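Local coordinates for protein cyclodipeptide synthetase (Mycobacterium tuberculosis, PDB 2X9Q) that joins two tyrosines delivered as tyrosyl-tRNA into the cyclic dipeptide cyclo(L-Tyr-L-Tyr), without ATP, for mycocyclosin biosynthesis, at residues 252-264 with 272-284. Numbering follows the deposited sequence.
Sequences CYHQSLPLAEMLY and ASRNQGHAIVTPD
Tyr264, just past the short helix 260-263, lays one ring face on the CB of His278, which sits 4.0 Å from the ring centroid in a CH-pi contact. The two rings are tilted by only 22° but slid so far apart that they barely overlap; it is the methylene, not the imidazole, that lies over the face. Ala272 CB comes in obliquely on the phenol, 3.5 Å from Tyr264 CE1, while Gln276 O lies at the ring edge. Further along, the CB of Ser256 packs 3.7 Å from Ile280 CD1, and on the other side of the sheet Cys252 CB meets Val281 CG2.

The imidazole carries the polar link. With CG anti to the backbone N (chi1 174°), His278 reaches toward the turn 257-260, and its NE2 accepts the N-H of Leu257 at 3.0 Å. The bond is nearly straight at the hydrogen (172°), although the donor is tilted out of the ring plane. ND1 hydrogen-bonds Asn251 O, so the ring bridges the end of strand 249-253 and the loop that follows it.

Strands 249-253 and 276-283 run parallel here: Tyr253 N donates to Ala279 O at 3.2 Å, and Val281 N returns to Tyr253 O at 2.8 Å. The strand pairing fixes the backbone of Tyr253, a probable substrate-binding residue whose OH hydrogen-bonds Ser88, the likely nucleophile. At the far end of the crossover, Ala272 N donates to Leu263 O at 2.8 Å. This is a beta-alpha-beta connection within the Rossmann-like fold that cyclodipeptide synthases share with class I aminoacyl-tRNA synthetases.

An N-H donor at NE2 and a carbonyl partner at ND1 are together consistent with a neutral His278 imidazole carrying its proton on ND1.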
# COMPACT_ATOMS: atom_id res chain seq x y z
N CYS A 252 3.77 -2.97 -3.71
CA CYS A 252 3.11 -4.21 -4.16
C CYS A 252 1.94 -4.64 -3.35
O CYS A 252 2.03 -4.67 -2.08
CB CYS A 252 4.12 -5.39 -4.11
SG CYS A 252 5.56 -5.04 -5.16
N TYR A 253 0.85 -5.02 -4.02
CA TYR A 253 -0.33 -5.52 -3.28
C TYR A 253 -1.05 -6.49 -4.15
O TYR A 253 -0.81 -6.51 -5.35
CB TYR A 253 -1.26 -4.32 -2.89
CG TYR A 253 -2.18 -4.60 -1.73
CD1 TYR A 253 -1.65 -4.95 -0.48
CD2 TYR A 253 -3.60 -4.52 -1.88
CE1 TYR A 253 -2.50 -5.26 0.60
CE2 TYR A 253 -4.45 -4.82 -0.79
CZ TYR A 253 -3.90 -5.17 0.42
OH TYR A 253 -4.68 -5.43 1.51
N HIS A 254 -1.94 -7.28 -3.58
CA HIS A 254 -2.60 -8.30 -4.36
C HIS A 254 -3.87 -7.77 -5.05
O HIS A 254 -4.57 -8.57 -5.68
CB HIS A 254 -2.98 -9.53 -3.49
CG HIS A 254 -3.82 -9.21 -2.27
ND1 HIS A 254 -3.32 -8.52 -1.20
CD2 HIS A 254 -5.10 -9.54 -1.94
CE1 HIS A 254 -4.27 -8.35 -0.29
NE2 HIS A 254 -5.37 -8.96 -0.72
N GLN A 255 -4.17 -6.48 -4.89
CA GLN A 255 -5.28 -5.81 -5.62
C GLN A 255 -4.73 -4.47 -6.10
O GLN A 255 -3.94 -3.88 -5.38
CB GLN A 255 -6.42 -5.44 -4.65
CG GLN A 255 -7.20 -6.60 -4.10
CD GLN A 255 -7.98 -6.21 -2.83
OE1 GLN A 255 -8.12 -5.03 -2.48
NE2 GLN A 255 -8.47 -7.23 -2.13
N SER A 256 -5.17 -3.91 -7.24
CA SER A 256 -4.61 -2.57 -7.58
C SER A 256 -5.09 -1.50 -6.58
O SER A 256 -6.18 -1.59 -6.05
CB SER A 256 -4.80 -2.13 -9.05
OG SER A 256 -6.15 -2.27 -9.33
N LEU A 257 -4.18 -0.61 -6.22
CA LEU A 257 -4.49 0.51 -5.38
C LEU A 257 -5.71 1.29 -5.95
O LEU A 257 -5.75 1.54 -7.16
CB LEU A 257 -3.27 1.40 -5.47
CG LEU A 257 -3.36 2.72 -4.75
CD1 LEU A 257 -3.26 2.36 -3.23
CD2 LEU A 257 -2.24 3.71 -5.31
N PRO A 258 -6.67 1.73 -5.09
CA PRO A 258 -7.84 2.47 -5.59
C PRO A 258 -7.47 3.79 -6.32
O PRO A 258 -8.15 4.14 -7.31
CB PRO A 258 -8.64 2.82 -4.32
CG PRO A 258 -8.25 1.69 -3.33
CD PRO A 258 -6.72 1.53 -3.62
N LEU A 259 -6.41 4.46 -5.90
CA LEU A 259 -6.02 5.70 -6.56
C LEU A 259 -5.01 5.50 -7.72
O LEU A 259 -4.56 6.49 -8.35
CB LEU A 259 -5.43 6.67 -5.55
CG LEU A 259 -6.47 7.13 -4.50
CD1 LEU A 259 -5.80 8.23 -3.84
CD2 LEU A 259 -7.84 7.70 -5.10
N ALA A 260 -4.62 4.25 -7.99
CA ALA A 260 -3.63 3.99 -9.07
C ALA A 260 -3.91 4.67 -10.39
O ALA A 260 -3.01 5.20 -11.01
CB ALA A 260 -3.42 2.48 -9.31
N GLU A 261 -5.17 4.69 -10.80
CA GLU A 261 -5.56 5.27 -12.05
C GLU A 261 -5.22 6.73 -12.13
O GLU A 261 -5.03 7.27 -13.23
CB GLU A 261 -7.12 5.03 -12.18
CG GLU A 261 -7.72 5.70 -13.35
CD GLU A 261 -9.28 5.55 -13.31
OE1 GLU A 261 -9.74 4.44 -13.52
OE2 GLU A 261 -9.98 6.55 -13.03
N MSE A 262 -5.18 7.42 -11.00
CA MSE A 262 -4.74 8.82 -10.98
C MSE A 262 -3.20 8.95 -10.80
O MSE A 262 -2.51 9.67 -11.56
CB MSE A 262 -5.40 9.57 -9.81
CG MSE A 262 -4.96 11.00 -9.73
SE MSE A 262 -5.84 11.93 -8.27
CE MSE A 262 -7.68 11.94 -9.06
N LEU A 263 -2.66 8.28 -9.75
CA LEU A 263 -1.26 8.52 -9.33
C LEU A 263 -0.24 8.09 -10.39
O LEU A 263 0.85 8.69 -10.50
CB LEU A 263 -0.95 7.73 -8.07
CG LEU A 263 -1.85 7.96 -6.84
CD1 LEU A 263 -1.10 7.44 -5.59
CD2 LEU A 263 -2.21 9.42 -6.74
N TYR A 264 -0.59 7.05 -11.15
CA TYR A 264 0.32 6.52 -12.21
C TYR A 264 -0.12 6.89 -13.66
O TYR A 264 0.25 6.20 -14.62
CB TYR A 264 0.53 4.94 -12.08
CG TYR A 264 0.97 4.61 -10.66
CD1 TYR A 264 2.29 4.86 -10.23
CD2 TYR A 264 0.06 4.09 -9.70
CE1 TYR A 264 2.67 4.67 -8.89
CE2 TYR A 264 0.46 3.88 -8.39
CZ TYR A 264 1.75 4.19 -7.99
OH TYR A 264 2.15 3.91 -6.72
N ALA A 272 2.58 10.12 -8.78
CA ALA A 272 3.72 9.49 -8.08
C ALA A 272 5.02 9.92 -8.77
O ALA A 272 5.06 10.36 -9.94
CB ALA A 272 3.58 7.94 -8.10
N SER A 273 6.08 9.87 -7.99
CA SER A 273 7.43 10.20 -8.45
C SER A 273 7.77 9.34 -9.64
O SER A 273 7.31 8.21 -9.76
CB SER A 273 8.45 9.84 -7.32
OG SER A 273 9.76 9.91 -7.86
N ARG A 274 8.56 9.89 -10.56
CA ARG A 274 9.07 9.08 -11.69
C ARG A 274 9.85 7.84 -11.23
O ARG A 274 9.99 6.90 -11.99
CB ARG A 274 10.01 9.94 -12.58
CG ARG A 274 11.37 10.22 -11.86
CD ARG A 274 12.34 11.06 -12.77
NE ARG A 274 12.59 10.47 -14.10
CZ ARG A 274 13.25 9.35 -14.37
NH1 ARG A 274 13.81 8.55 -13.40
NH2 ARG A 274 13.35 9.01 -15.70
N ASN A 275 10.28 7.79 -9.98
CA ASN A 275 11.05 6.60 -9.42
C ASN A 275 10.20 5.65 -8.56
O ASN A 275 10.69 4.68 -7.91
CB ASN A 275 12.22 7.23 -8.64
CG ASN A 275 13.16 8.02 -9.57
OD1 ASN A 275 13.42 7.55 -10.71
ND2 ASN A 275 13.72 9.12 -9.08
N GLN A 276 8.89 5.93 -8.58
CA GLN A 276 7.94 5.08 -7.83
C GLN A 276 7.05 4.26 -8.78
O GLN A 276 6.50 4.78 -9.74
CB GLN A 276 6.99 6.00 -6.98
CG GLN A 276 5.87 5.16 -6.25
CD GLN A 276 6.45 4.36 -5.13
OE1 GLN A 276 7.17 4.91 -4.31
NE2 GLN A 276 6.15 3.07 -5.08
N GLY A 277 6.87 2.98 -8.51
CA GLY A 277 5.94 2.19 -9.31
C GLY A 277 5.00 1.35 -8.45
O GLY A 277 5.16 1.24 -7.21
N HIS A 278 4.04 0.74 -9.11
CA HIS A 278 3.09 -0.16 -8.41
C HIS A 278 3.01 -1.45 -9.19
O HIS A 278 3.07 -1.42 -10.43
CB HIS A 278 1.68 0.54 -8.41
CG HIS A 278 0.54 -0.28 -7.88
ND1 HIS A 278 0.65 -1.07 -6.74
CD2 HIS A 278 -0.76 -0.34 -8.26
CE1 HIS A 278 -0.54 -1.59 -6.47
NE2 HIS A 278 -1.42 -1.16 -7.38
N ALA A 279 2.88 -2.59 -8.49
CA ALA A 279 2.57 -3.84 -9.09
C ALA A 279 1.53 -4.60 -8.32
O ALA A 279 1.53 -4.61 -7.09
CB ALA A 279 3.86 -4.77 -9.24
N ILE A 280 0.69 -5.31 -9.05
CA ILE A 280 -0.28 -6.20 -8.45
C ILE A 280 0.40 -7.59 -8.39
O ILE A 280 0.89 -8.10 -9.44
CB ILE A 280 -1.57 -6.23 -9.29
CG1 ILE A 280 -2.26 -4.86 -9.13
CG2 ILE A 280 -2.53 -7.30 -8.70
CD1 ILE A 280 -1.67 -3.79 -10.09
N VAL A 281 0.47 -8.16 -7.21
CA VAL A 281 1.27 -9.38 -6.98
C VAL A 281 0.36 -10.39 -6.36
O VAL A 281 -0.20 -10.13 -5.28
CB VAL A 281 2.45 -9.14 -6.01
CG1 VAL A 281 3.16 -10.41 -5.76
CG2 VAL A 281 3.41 -8.07 -6.60
N THR A 282 0.10 -11.48 -7.10
CA THR A 282 -0.94 -12.47 -6.71
C THR A 282 -0.37 -13.90 -6.79
O THR A 282 0.62 -14.11 -7.49
CB THR A 282 -2.17 -12.42 -7.62
OG1 THR A 282 -1.79 -12.50 -9.02
CG2 THR A 282 -3.03 -11.18 -7.33
N PRO A 283 -0.96 -14.88 -6.06
CA PRO A 283 -0.34 -16.26 -6.10
C PRO A 283 -0.51 -16.86 -7.51
O PRO A 283 -1.55 -16.61 -8.10
CB PRO A 283 -1.23 -17.07 -5.09
CG PRO A 283 -1.83 -16.01 -4.20
CD PRO A 283 -2.12 -14.82 -5.16
N ASP A 284 0.48 -17.59 -8.08
CA ASP A 284 0.34 -18.12 -9.48
C ASP A 284 -0.64 -19.28 -9.51
O ASP A 284 -0.42 -20.20 -8.75
CB ASP A 284 1.71 -18.55 -10.09